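Local coordinates for protein sugar kinase (Agrobacterium tumefaciens, PDB 2RBC) that probably phosphorylates a sugar at the expense of ATP, as a ribokinase-like member of the pfkB carbohydrate kinase family, at residues Val39-Pro50 / Ala121-Glu132; Val266-Ile277 / Ala302-Arg313. One frame throughout, in Å; residues are numbered along the deposited sequence.

Contact 1. Residues Val39-Pro50 / Ala121-Glu132; sequences VLDTLFRVADMP and ALSTIIIDNRGE. With GOL (glycerol), chain M; EDO (1,2-ethanediol), chain H.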
loop_
_atom_site.group_PDB
_atom_site.type_symbol
_atom_site.label_atom_id
_atom_site.label_comp_id
_atom_site.label_asym_id
_atom_site.label_seq_id
_atom_site.Cartn_x
_atom_site.Cartn_y
_atom_site.Cartn_z
ATOM N N VAL A 39 -10.268 -1.569 -7.323
ATOM C CA VAL A 39 -9.214 -0.879 -6.523
ATOM C C VAL A 39 -8.413 -1.963 -5.796
ATOM O O VAL A 39 -9.027 -2.891 -5.210
ATOM C CB VAL A 39 -9.820 0.065 -5.411
ATOM C CG1 VAL A 39 -8.734 0.829 -4.635
ATOM C CG2 VAL A 39 -10.827 1.053 -5.990
ATOM N N LEU A 40 -7.077 -1.850 -5.821
ATOM C CA LEU A 40 -6.224 -2.728 -4.986
ATOM C C LEU A 40 -6.081 -2.150 -3.588
ATOM O O LEU A 40 -5.351 -1.188 -3.372
ATOM C CB LEU A 40 -4.852 -2.977 -5.608
ATOM C CG LEU A 40 -3.986 -4.057 -4.928
ATOM C CD1 LEU A 40 -4.641 -5.425 -5.085
ATOM C CD2 LEU A 40 -2.632 -4.048 -5.574
ATOM N N ASP A 41 -6.805 -2.740 -2.645
ATOM C CA ASP A 41 -6.697 -2.368 -1.246
ATOM C C ASP A 41 -5.622 -3.165 -0.527
ATOM O O ASP A 41 -5.570 -4.380 -0.656
ATOM C CB ASP A 41 -8.016 -2.627 -0.491
ATOM C CG ASP A 41 -9.122 -1.609 -0.809
ATOM O OD1 ASP A 41 -8.851 -0.574 -1.440
ATOM O OD2 ASP A 41 -10.282 -1.863 -0.369
ATOM N N THR A 42 -4.820 -2.472 0.291
ATOM C CA THR A 42 -3.993 -3.104 1.289
ATOM C C THR A 42 -4.519 -2.732 2.667
ATOM O O THR A 42 -4.540 -1.541 3.054
ATOM C CB THR A 42 -2.527 -2.775 1.130
ATOM O OG1 THR A 42 -2.135 -3.118 -0.191
ATOM C CG2 THR A 42 -1.701 -3.601 2.105
ATOM N N LEU A 43 -4.969 -3.771 3.374
ATOM C CA LEU A 43 -5.643 -3.654 4.650
ATOM C C LEU A 43 -4.671 -4.081 5.725
ATOM O O LEU A 43 -4.244 -5.227 5.739
ATOM C CB LEU A 43 -6.895 -4.557 4.713
ATOM C CG LEU A 43 -7.888 -4.523 3.544
ATOM C CD1 LEU A 43 -9.057 -5.433 3.869
ATOM C CD2 LEU A 43 -8.337 -3.087 3.257
ATOM N N PHE A 44 -4.296 -3.131 6.586
ATOM C CA PHE A 44 -3.332 -3.321 7.640
ATOM C C PHE A 44 -4.106 -3.351 8.946
ATOM O O PHE A 44 -4.702 -2.345 9.315
ATOM C CB PHE A 44 -2.355 -2.129 7.723
ATOM C CG PHE A 44 -1.446 -1.983 6.541
ATOM C CD1 PHE A 44 -0.224 -2.625 6.513
ATOM C CD2 PHE A 44 -1.774 -1.133 5.498
ATOM C CE1 PHE A 44 0.639 -2.468 5.448
ATOM C CE2 PHE A 44 -0.886 -0.945 4.441
ATOM C CZ PHE A 44 0.291 -1.631 4.412
ATOM N N ARG A 45 -4.090 -4.493 9.626
ATOM C CA ARG A 45 -4.848 -4.702 10.872
ATOM C C ARG A 45 -3.919 -4.392 12.035
ATOM O O ARG A 45 -2.847 -4.987 12.171
ATOM C CB ARG A 45 -5.370 -6.134 10.922
ATOM C CG ARG A 45 -6.620 -6.310 11.717
ATOM C CD ARG A 45 -6.945 -7.745 11.799
ATOM N NE ARG A 45 -8.183 -7.973 12.543
ATOM C CZ ARG A 45 -8.734 -9.161 12.702
ATOM N NH1 ARG A 45 -8.171 -10.230 12.195
ATOM N NH2 ARG A 45 -9.871 -9.283 13.383
ATOM N N VAL A 46 -4.296 -3.396 12.818
ATOM C CA VAL A 46 -3.481 -2.906 13.906
ATOM C C VAL A 46 -4.288 -2.936 15.220
ATOM O O VAL A 46 -5.506 -3.020 15.185
ATOM C CB VAL A 46 -3.003 -1.482 13.620
ATOM C CG1 VAL A 46 -2.135 -1.451 12.341
ATOM C CG2 VAL A 46 -4.207 -0.508 13.508
ATOM N N ALA A 47 -3.597 -2.891 16.363
ATOM C CA ALA A 47 -4.268 -2.830 17.665
ATOM C C ALA A 47 -4.827 -1.426 17.821
ATOM O O ALA A 47 -6.045 -1.213 17.831
ATOM C CB ALA A 47 -3.304 -3.149 18.776
ATOM N N ASP A 48 -3.922 -0.464 17.861
ATOM C CA ASP A 48 -4.284 0.918 18.063
ATOM C C ASP A 48 -4.079 1.733 16.804
ATOM O O ASP A 48 -2.994 1.725 16.201
ATOM C CB ASP A 48 -3.431 1.528 19.178
ATOM C CG ASP A 48 -3.635 0.835 20.513
ATOM O OD1 ASP A 48 -4.768 0.371 20.777
ATOM O OD2 ASP A 48 -2.664 0.754 21.294
HETATM N N MSE A 49 -5.130 2.458 16.445
HETATM C CA MSE A 49 -5.083 3.459 15.409
HETATM C C MSE A 49 -3.946 4.459 15.641
HETATM O O MSE A 49 -3.844 5.031 16.710
HETATM C CB MSE A 49 -6.420 4.195 15.375
HETATM C CG MSE A 49 -6.608 5.053 14.157
HETATM SE SE MSE A 49 -6.617 3.958 12.525
HETATM C CE MSE A 49 -8.431 3.182 12.571
ATOM N N PRO A 50 -3.073 4.659 14.642
ATOM C CA PRO A 50 -2.083 5.698 14.788
ATOM C C PRO A 50 -2.722 7.072 14.881
ATOM O O PRO A 50 -3.835 7.275 14.413
ATOM C CB PRO A 50 -1.251 5.580 13.506
ATOM C CG PRO A 50 -2.120 4.929 12.557
ATOM C CD PRO A 50 -2.912 3.961 13.360
ATOM N N ALA A 121 -6.225 2.302 -9.542
ATOM C CA ALA A 121 -6.587 2.736 -8.211
ATOM C C ALA A 121 -6.056 1.751 -7.188
ATOM O O ALA A 121 -6.088 0.534 -7.381
ATOM C CB ALA A 121 -8.123 2.867 -8.066
ATOM N N LEU A 122 -5.589 2.299 -6.080
ATOM C CA LEU A 122 -5.172 1.496 -4.933
ATOM C C LEU A 122 -5.449 2.309 -3.686
ATOM O O LEU A 122 -5.464 3.557 -3.757
ATOM C CB LEU A 122 -3.673 1.117 -5.062
ATOM C CG LEU A 122 -2.631 2.236 -5.039
ATOM C CD1 LEU A 122 -2.199 2.633 -3.594
ATOM C CD2 LEU A 122 -1.421 1.815 -5.875
ATOM N N SER A 123 -5.686 1.634 -2.556
ATOM C CA SER A 123 -5.773 2.308 -1.256
ATOM C C SER A 123 -5.048 1.586 -0.135
ATOM O O SER A 123 -4.944 0.368 -0.146
ATOM C CB SER A 123 -7.225 2.454 -0.817
ATOM O OG SER A 123 -8.016 3.025 -1.849
ATOM N N THR A 124 -4.538 2.353 0.836
ATOM C CA THR A 124 -4.196 1.785 2.133
ATOM C C THR A 124 -5.362 2.015 3.102
ATOM O O THR A 124 -5.881 3.136 3.208
ATOM C CB THR A 124 -2.899 2.348 2.694
ATOM O OG1 THR A 124 -1.799 1.681 2.062
ATOM C CG2 THR A 124 -2.799 2.162 4.217
ATOM N N ILE A 125 -5.764 0.953 3.795
ATOM C CA ILE A 125 -6.753 1.063 4.864
ATOM C C ILE A 125 -6.164 0.451 6.126
ATOM O O ILE A 125 -5.766 -0.697 6.118
ATOM C CB ILE A 125 -8.096 0.410 4.506
ATOM C CG1 ILE A 125 -8.606 0.947 3.169
ATOM C CG2 ILE A 125 -9.129 0.690 5.602
ATOM C CD1 ILE A 125 -9.917 0.343 2.668
ATOM N N ILE A 126 -6.074 1.253 7.186
ATOM C CA ILE A 126 -5.549 0.825 8.490
ATOM C C ILE A 126 -6.781 0.633 9.370
ATOM O O ILE A 126 -7.530 1.591 9.588
ATOM C CB ILE A 126 -4.574 1.849 9.085
ATOM C CG1 ILE A 126 -3.408 2.133 8.097
ATOM C CG2 ILE A 126 -4.027 1.360 10.444
ATOM C CD1 ILE A 126 -2.641 3.396 8.360
ATOM N N ILE A 127 -6.992 -0.609 9.817
ATOM C CA ILE A 127 -8.160 -1.031 10.574
ATOM C C ILE A 127 -7.720 -1.441 11.996
ATOM O O ILE A 127 -6.970 -2.417 12.180
ATOM C CB ILE A 127 -8.847 -2.209 9.869
ATOM C CG1 ILE A 127 -9.019 -1.910 8.374
ATOM C CG2 ILE A 127 -10.158 -2.533 10.518
ATOM C CD1 ILE A 127 -9.725 -2.981 7.584
ATOM N N ASP A 128 -8.140 -0.655 12.995
ATOM C CA ASP A 128 -7.746 -0.895 14.384
ATOM C C ASP A 128 -8.593 -2.001 15.008
ATOM O O ASP A 128 -9.447 -2.615 14.335
ATOM C CB ASP A 128 -7.724 0.409 15.231
ATOM C CG ASP A 128 -9.115 0.999 15.480
ATOM O OD1 ASP A 128 -10.112 0.359 15.124
ATOM O OD2 ASP A 128 -9.189 2.121 16.024
ATOM N N ASN A 129 -8.329 -2.310 16.275
ATOM C CA ASN A 129 -9.087 -3.382 16.927
ATOM C C ASN A 129 -10.495 -2.978 17.387
ATOM O O ASN A 129 -11.191 -3.787 17.989
ATOM C CB ASN A 129 -8.290 -4.022 18.056
ATOM C CG ASN A 129 -8.005 -3.064 19.197
ATOM O OD1 ASN A 129 -8.669 -2.031 19.365
ATOM N ND2 ASN A 129 -7.001 -3.402 19.981
ATOM N N ARG A 130 -10.922 -1.751 17.085
ATOM C CA ARG A 130 -12.344 -1.387 17.153
ATOM C C ARG A 130 -13.066 -1.571 15.817
ATOM O O ARG A 130 -14.250 -1.226 15.705
ATOM C CB ARG A 130 -12.518 0.073 17.535
ATOM C CG ARG A 130 -11.750 0.516 18.737
ATOM C CD ARG A 130 -12.058 1.963 18.926
ATOM N NE ARG A 130 -10.892 2.736 19.334
ATOM C CZ ARG A 130 -10.829 4.073 19.320
ATOM N NH1 ARG A 130 -9.707 4.691 19.718
ATOM N NH2 ARG A 130 -11.878 4.808 18.905
ATOM N N GLY A 131 -12.366 -2.072 14.801
ATOM C CA GLY A 131 -12.913 -2.096 13.443
ATOM C C GLY A 131 -13.062 -0.722 12.797
ATOM O O GLY A 131 -13.653 -0.614 11.727
ATOM N N GLU A 132 -12.527 0.324 13.430
ATOM C CA GLU A 132 -12.510 1.648 12.826
ATOM C C GLU A 132 -11.407 1.704 11.781
ATOM O O GLU A 132 -10.429 0.964 11.892
ATOM C CB GLU A 132 -12.263 2.714 13.885
ATOM C CG GLU A 132 -13.430 2.838 14.843
ATOM C CD GLU A 132 -13.307 4.026 15.768
ATOM O OE1 GLU A 132 -12.160 4.446 16.088
ATOM O OE2 GLU A 132 -14.377 4.533 16.177
HETATM C C1 GOL M . -11.039 1.976 -0.582
HETATM O O1 GOL M . -10.361 1.692 -1.791
HETATM C C2 GOL M . -12.411 1.259 -0.590
HETATM O O2 GOL M . -12.416 -0.075 -0.057
HETATM C C3 GOL M . -13.420 2.158 0.109
HETATM O O3 GOL M . -13.119 2.403 1.441
HETATM C C1 EDO H . 0.146 -0.549 0.514
HETATM O O1 EDO H . 1.567 -0.474 0.717
HETATM C C2 EDO H . -0.369 0.615 -0.343
HETATM O O2 EDO H . -1.771 0.857 -0.122
HETATM O O HOH W 1 -9.699 -5.525 13.260
HETATM O O HOH W 2 -5.919 -2.151 22.181
HETATM O O HOH W 3 -7.500 2.619 17.921
#
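Leu40, Thr42 and Phe44 pair with segment 121-132 as one parallel strand beside another, the two central strands of the four-stranded sheet that forms the lid in ribokinase-like kinases. Seven backbone hydrogen bonds run unbroken from Leu40 N to Ala121 O as far as Val46 N to Ile127 O, and the strand axes diverge by only 17°. Asn129 N to Ala47 O adds an eighth bond beyond the strands.

On one face Asp41 takes a glycerol, probably from the crystallisation liquor, with both carboxylate oxygens: Asp41 OD1 accepts from glycerol O1 at 2.7 Å and Asp41 OD2 from glycerol O2 at 2.8 Å. Leu43 and Ile125 lie alongside each other on this face, Leu43 CD2 against Ile125 CB at 3.7 Å, and Leu272 packs on both. The other face carries Phe44, whose CE2 lies 3.7 Å from Thr124 CG2. Here the lid meets the second subunit, where Thr124 OG1 hydrogen-bonds Thr124 OG1 of that chain and Phe44 packs on its Val136.

Past the strands, the side chain of selenomethionine Met49 folds back against the turn at Asp128. Its CB sits 3.5 Å from Asp128 OD2. With CG anti to the backbone N (chi1 -168°) and the chain bent at chi2 and chi3, SE arrives 4.2 Å from Ile126 CG2, and CE ends only 3.1 Å from Glu132 O. Asp128 therefore gets apolar cover from Met49, while a water bridges its OD2 to Met49 N. Its other oxygen makes an Asx turn: Asp128 OD1 accepts Arg130 N at 3.0 Å and also Glu132 N, the two donors coming from opposite faces of the carboxylate plane.

Contact 2. Residues Val266-Ile277 / Ala302-Arg313; sequences VEAVDTLAAGDI and AAALKCTVFGGR. With EDO (1,2-ethanediol), chain L.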
loop_
_atom_site.group_PDB
_atom_site.type_symbol
_atom_site.label_atom_id
_atom_site.label_comp_id
_atom_site.label_asym_id
_atom_site.label_seq_id
_atom_site.Cartn_x
_atom_site.Cartn_y
_atom_site.Cartn_z
ATOM N N VAL A 266 -24.964 -8.759 14.746
ATOM C CA VAL A 266 -23.776 -9.555 14.744
ATOM C C VAL A 266 -22.701 -8.709 15.419
ATOM O O VAL A 266 -22.893 -7.519 15.637
ATOM C CB VAL A 266 -23.354 -9.933 13.299
ATOM C CG1 VAL A 266 -24.422 -10.772 12.648
ATOM C CG2 VAL A 266 -23.013 -8.680 12.474
ATOM N N GLU A 267 -21.568 -9.310 15.712
ATOM C CA GLU A 267 -20.439 -8.515 16.117
ATOM C C GLU A 267 -19.743 -7.982 14.890
ATOM O O GLU A 267 -19.202 -8.760 14.133
ATOM C CB GLU A 267 -19.463 -9.327 16.878
ATOM C CG GLU A 267 -18.254 -8.474 17.173
ATOM C CD GLU A 267 -17.356 -9.124 18.103
ATOM O OE1 GLU A 267 -17.804 -10.109 18.727
ATOM O OE2 GLU A 267 -16.194 -8.673 18.174
ATOM N N ALA A 268 -19.741 -6.660 14.728
ATOM C CA ALA A 268 -19.155 -5.999 13.565
ATOM C C ALA A 268 -17.633 -5.944 13.619
ATOM O O ALA A 268 -17.063 -4.863 13.879
ATOM C CB ALA A 268 -19.677 -4.592 13.451
ATOM N N VAL A 269 -16.985 -7.050 13.265
ATOM C CA VAL A 269 -15.517 -7.116 13.173
ATOM C C VAL A 269 -14.918 -6.172 12.101
ATOM O O VAL A 269 -13.891 -5.500 12.332
ATOM C CB VAL A 269 -15.065 -8.576 12.885
ATOM C CG1 VAL A 269 -13.561 -8.687 12.743
ATOM C CG2 VAL A 269 -15.557 -9.489 13.984
ATOM N N ASP A 270 -15.535 -6.151 10.932
ATOM C CA ASP A 270 -15.059 -5.349 9.809
ATOM C C ASP A 270 -16.223 -5.056 8.886
ATOM O O ASP A 270 -16.691 -5.927 8.177
ATOM C CB ASP A 270 -13.904 -6.063 9.100
ATOM C CG ASP A 270 -13.375 -5.302 7.892
ATOM O OD1 ASP A 270 -13.767 -4.143 7.666
ATOM O OD2 ASP A 270 -12.572 -5.896 7.153
ATOM N N THR A 271 -16.708 -3.820 8.917
ATOM C CA THR A 271 -17.855 -3.444 8.103
ATOM C C THR A 271 -17.438 -2.991 6.691
ATOM O O THR A 271 -18.270 -2.677 5.889
ATOM C CB THR A 271 -18.663 -2.323 8.759
ATOM O OG1 THR A 271 -17.851 -1.154 8.798
ATOM C CG2 THR A 271 -19.107 -2.692 10.155
ATOM N N LEU A 272 -16.144 -2.993 6.377
ATOM C CA LEU A 272 -15.706 -2.624 5.023
ATOM C C LEU A 272 -16.386 -3.532 4.004
ATOM O O LEU A 272 -16.369 -4.740 4.167
ATOM C CB LEU A 272 -14.171 -2.722 4.947
ATOM C CG LEU A 272 -13.476 -2.266 3.676
ATOM C CD1 LEU A 272 -13.804 -0.818 3.332
ATOM C CD2 LEU A 272 -11.953 -2.473 3.838
ATOM N N ALA A 273 -17.016 -2.944 2.981
ATOM C CA ALA A 273 -17.695 -3.704 1.889
ATOM C C ALA A 273 -19.092 -4.250 2.221
ATOM O O ALA A 273 -19.686 -4.944 1.406
ATOM C CB ALA A 273 -16.781 -4.844 1.345
ATOM N N ALA A 274 -19.597 -3.978 3.420
ATOM C CA ALA A 274 -20.881 -4.521 3.884
ATOM C C ALA A 274 -21.991 -4.103 2.920
ATOM O O ALA A 274 -22.748 -4.926 2.426
ATOM C CB ALA A 274 -21.183 -4.057 5.320
ATOM N N GLY A 275 -22.021 -2.812 2.610
ATOM C CA GLY A 275 -22.999 -2.228 1.657
ATOM C C GLY A 275 -22.891 -2.832 0.280
ATOM O O GLY A 275 -23.886 -3.102 -0.370
ATOM N N ASP A 276 -21.671 -3.100 -0.156
ATOM C CA ASP A 276 -21.443 -3.775 -1.437
ATOM C C ASP A 276 -21.989 -5.200 -1.489
ATOM O O ASP A 276 -22.571 -5.642 -2.492
ATOM C CB ASP A 276 -19.953 -3.816 -1.760
ATOM C CG ASP A 276 -19.309 -2.436 -1.731
ATOM O OD1 ASP A 276 -20.005 -1.478 -2.127
ATOM O OD2 ASP A 276 -18.127 -2.316 -1.331
ATOM N N ILE A 277 -21.792 -5.936 -0.413
ATOM C CA ILE A 277 -22.360 -7.270 -0.348
ATOM C C ILE A 277 -23.881 -7.156 -0.396
ATOM O O ILE A 277 -24.545 -7.968 -1.055
ATOM C CB ILE A 277 -21.854 -8.045 0.899
ATOM C CG1 ILE A 277 -20.496 -8.724 0.640
ATOM C CG2 ILE A 277 -22.873 -9.135 1.327
ATOM C CD1 ILE A 277 -19.375 -7.891 -0.079
ATOM N N ALA A 302 -26.769 -11.355 4.408
ATOM C CA ALA A 302 -25.498 -11.524 3.719
ATOM C C ALA A 302 -24.489 -10.478 4.180
ATOM O O ALA A 302 -23.336 -10.805 4.509
ATOM C CB ALA A 302 -25.691 -11.459 2.217
ATOM N N ALA A 303 -24.932 -9.235 4.251
ATOM C CA ALA A 303 -24.073 -8.131 4.714
ATOM C C ALA A 303 -23.626 -8.341 6.142
ATOM O O ALA A 303 -22.465 -8.203 6.455
ATOM C CB ALA A 303 -24.798 -6.784 4.562
ATOM N N ALA A 304 -24.555 -8.740 7.006
ATOM C CA ALA A 304 -24.270 -9.055 8.420
ATOM C C ALA A 304 -23.184 -10.128 8.546
ATOM O O ALA A 304 -22.206 -9.965 9.284
ATOM C CB ALA A 304 -25.582 -9.452 9.184
ATOM N N LEU A 305 -23.323 -11.212 7.799
ATOM C CA LEU A 305 -22.338 -12.263 7.819
ATOM C C LEU A 305 -20.964 -11.730 7.460
ATOM O O LEU A 305 -19.979 -12.018 8.166
ATOM C CB LEU A 305 -22.742 -13.417 6.889
ATOM C CG LEU A 305 -23.773 -14.399 7.469
ATOM C CD1 LEU A 305 -24.445 -15.167 6.323
ATOM C CD2 LEU A 305 -23.103 -15.366 8.335
ATOM N N LYS A 306 -20.898 -10.922 6.410
ATOM C CA LYS A 306 -19.615 -10.422 5.945
ATOM C C LYS A 306 -18.935 -9.574 7.020
ATOM O O LYS A 306 -17.708 -9.536 7.092
ATOM C CB LYS A 306 -19.805 -9.609 4.671
ATOM C CG LYS A 306 -18.522 -9.112 4.009
ATOM C CD LYS A 306 -18.511 -7.609 3.915
ATOM C CE LYS A 306 -18.268 -6.937 5.250
ATOM N NZ LYS A 306 -16.862 -7.157 5.763
ATOM N N CYS A 307 -19.728 -8.915 7.851
ATOM C CA CYS A 307 -19.197 -8.014 8.900
ATOM C C CYS A 307 -18.455 -8.708 10.023
ATOM O O CYS A 307 -17.684 -8.070 10.743
ATOM C CB CYS A 307 -20.307 -7.114 9.488
ATOM S SG CYS A 307 -20.893 -5.835 8.383
ATOM N N THR A 308 -18.640 -10.017 10.147
ATOM C CA THR A 308 -18.023 -10.800 11.198
ATOM C C THR A 308 -16.643 -11.319 10.876
ATOM O O THR A 308 -16.040 -11.977 11.706
ATOM C CB THR A 308 -18.945 -11.980 11.581
ATOM O OG1 THR A 308 -19.050 -12.885 10.478
ATOM C CG2 THR A 308 -20.308 -11.451 11.969
ATOM N N VAL A 309 -16.141 -11.023 9.676
ATOM C CA VAL A 309 -14.833 -11.462 9.196
ATOM C C VAL A 309 -13.969 -10.256 8.804
ATOM O O VAL A 309 -14.395 -9.404 8.032
ATOM C CB VAL A 309 -15.018 -12.372 7.956
ATOM C CG1 VAL A 309 -13.695 -12.826 7.353
ATOM C CG2 VAL A 309 -15.857 -13.593 8.348
ATOM N N PHE A 310 -12.754 -10.203 9.325
ATOM C CA PHE A 310 -11.776 -9.227 8.848
ATOM C C PHE A 310 -11.453 -9.443 7.378
ATOM O O PHE A 310 -11.112 -10.545 6.952
ATOM C CB PHE A 310 -10.451 -9.335 9.617
ATOM C CG PHE A 310 -9.355 -8.514 9.014
ATOM C CD1 PHE A 310 -9.349 -7.128 9.167
ATOM C CD2 PHE A 310 -8.371 -9.097 8.243
ATOM C CE1 PHE A 310 -8.390 -6.369 8.593
ATOM C CE2 PHE A 310 -7.407 -8.319 7.655
ATOM C CZ PHE A 310 -7.416 -6.959 7.853
ATOM N N GLY A 311 -11.515 -8.364 6.600
ATOM C CA GLY A 311 -10.872 -8.346 5.299
ATOM C C GLY A 311 -11.707 -7.822 4.144
ATOM O O GLY A 311 -11.651 -8.378 3.068
ATOM N N GLY A 312 -12.467 -6.749 4.344
ATOM C CA GLY A 312 -13.207 -6.187 3.228
ATOM C C GLY A 312 -14.292 -7.103 2.705
ATOM O O GLY A 312 -15.106 -7.602 3.477
ATOM N N ARG A 313 -14.269 -7.368 1.403
ATOM C CA ARG A 313 -15.219 -8.286 0.789
ATOM C C ARG A 313 -14.998 -9.773 1.093
ATOM O O ARG A 313 -15.882 -10.595 0.788
ATOM C CB ARG A 313 -15.258 -8.070 -0.733
ATOM C CG ARG A 313 -13.980 -8.383 -1.487
ATOM C CD ARG A 313 -14.215 -8.572 -2.980
ATOM N NE ARG A 313 -12.980 -8.839 -3.688
ATOM C CZ ARG A 313 -12.446 -10.047 -3.877
ATOM N NH1 ARG A 313 -13.061 -11.148 -3.457
ATOM N NH2 ARG A 313 -11.271 -10.149 -4.475
HETATM C C1 EDO L . -19.420 1.611 9.197
HETATM O O1 EDO L . -18.452 1.144 10.154
HETATM C C2 EDO L . -18.763 2.483 8.116
HETATM O O2 EDO L . -18.942 1.924 6.796
#
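Asp270 reaches into the loop 308-313 and holds two successive amides with one oxygen: OD2 receives Gly311 N at 2.7 Å on its anti lone pair and Gly312 N at 2.9 Å from above the carboxylate plane. Asp270 opens the sequence DTLAAGD, this protein's version of the pfkB signature DTxGAGD, which in relatives shapes the anion hole at the start of the following helix. A chi1 of 179°, with CG trans to its own N, carries the carboxylate to the two glycine amides.

The second oxygen faces its own segment, where OD1 takes Leu272 N in an Asx turn that leads into the type II turn Thr271-Ala274 and the helix beginning at Ala274. Asp270 N also gives its hydrogen to Cys307 O at 2.9 Å, pinning the aspartate's own backbone to the end of helix 292-307.

Behind these lies Lys306, bent at three torsions so that NZ hydrogen-bonds Asp270 O at 2.7 Å and Gly312 O at 2.9 Å, with a weak bond to Leu272 O. The ammonium thus ties both segments together through carbonyls. Farther out, Ile277 crosses the lysine stem at about a right angle, Ile277 CG1 resting 3.9 Å from Lys306 CG.

Overall arrangement
Along the chain the lid strands of contact 1 close before contact 2 opens, and their centres lie 14 Å apart on the same side of the chain's centre. Contact 1 is the more peripheral, about 19 Å from that centre against 12 Å for contact 2, which belongs to the main domain, joining the start of helix 274-287 to the end of helix 292-307. The two touch directly: Arg45 packs on Phe310, Leu43 on the Gly311-Gly312 backbone, and Ile125 on Leu272. The signature loop therefore abuts the inner face of the lid, with glycerol beside Asp41 and Leu272, consistent with a substrate cleft between them.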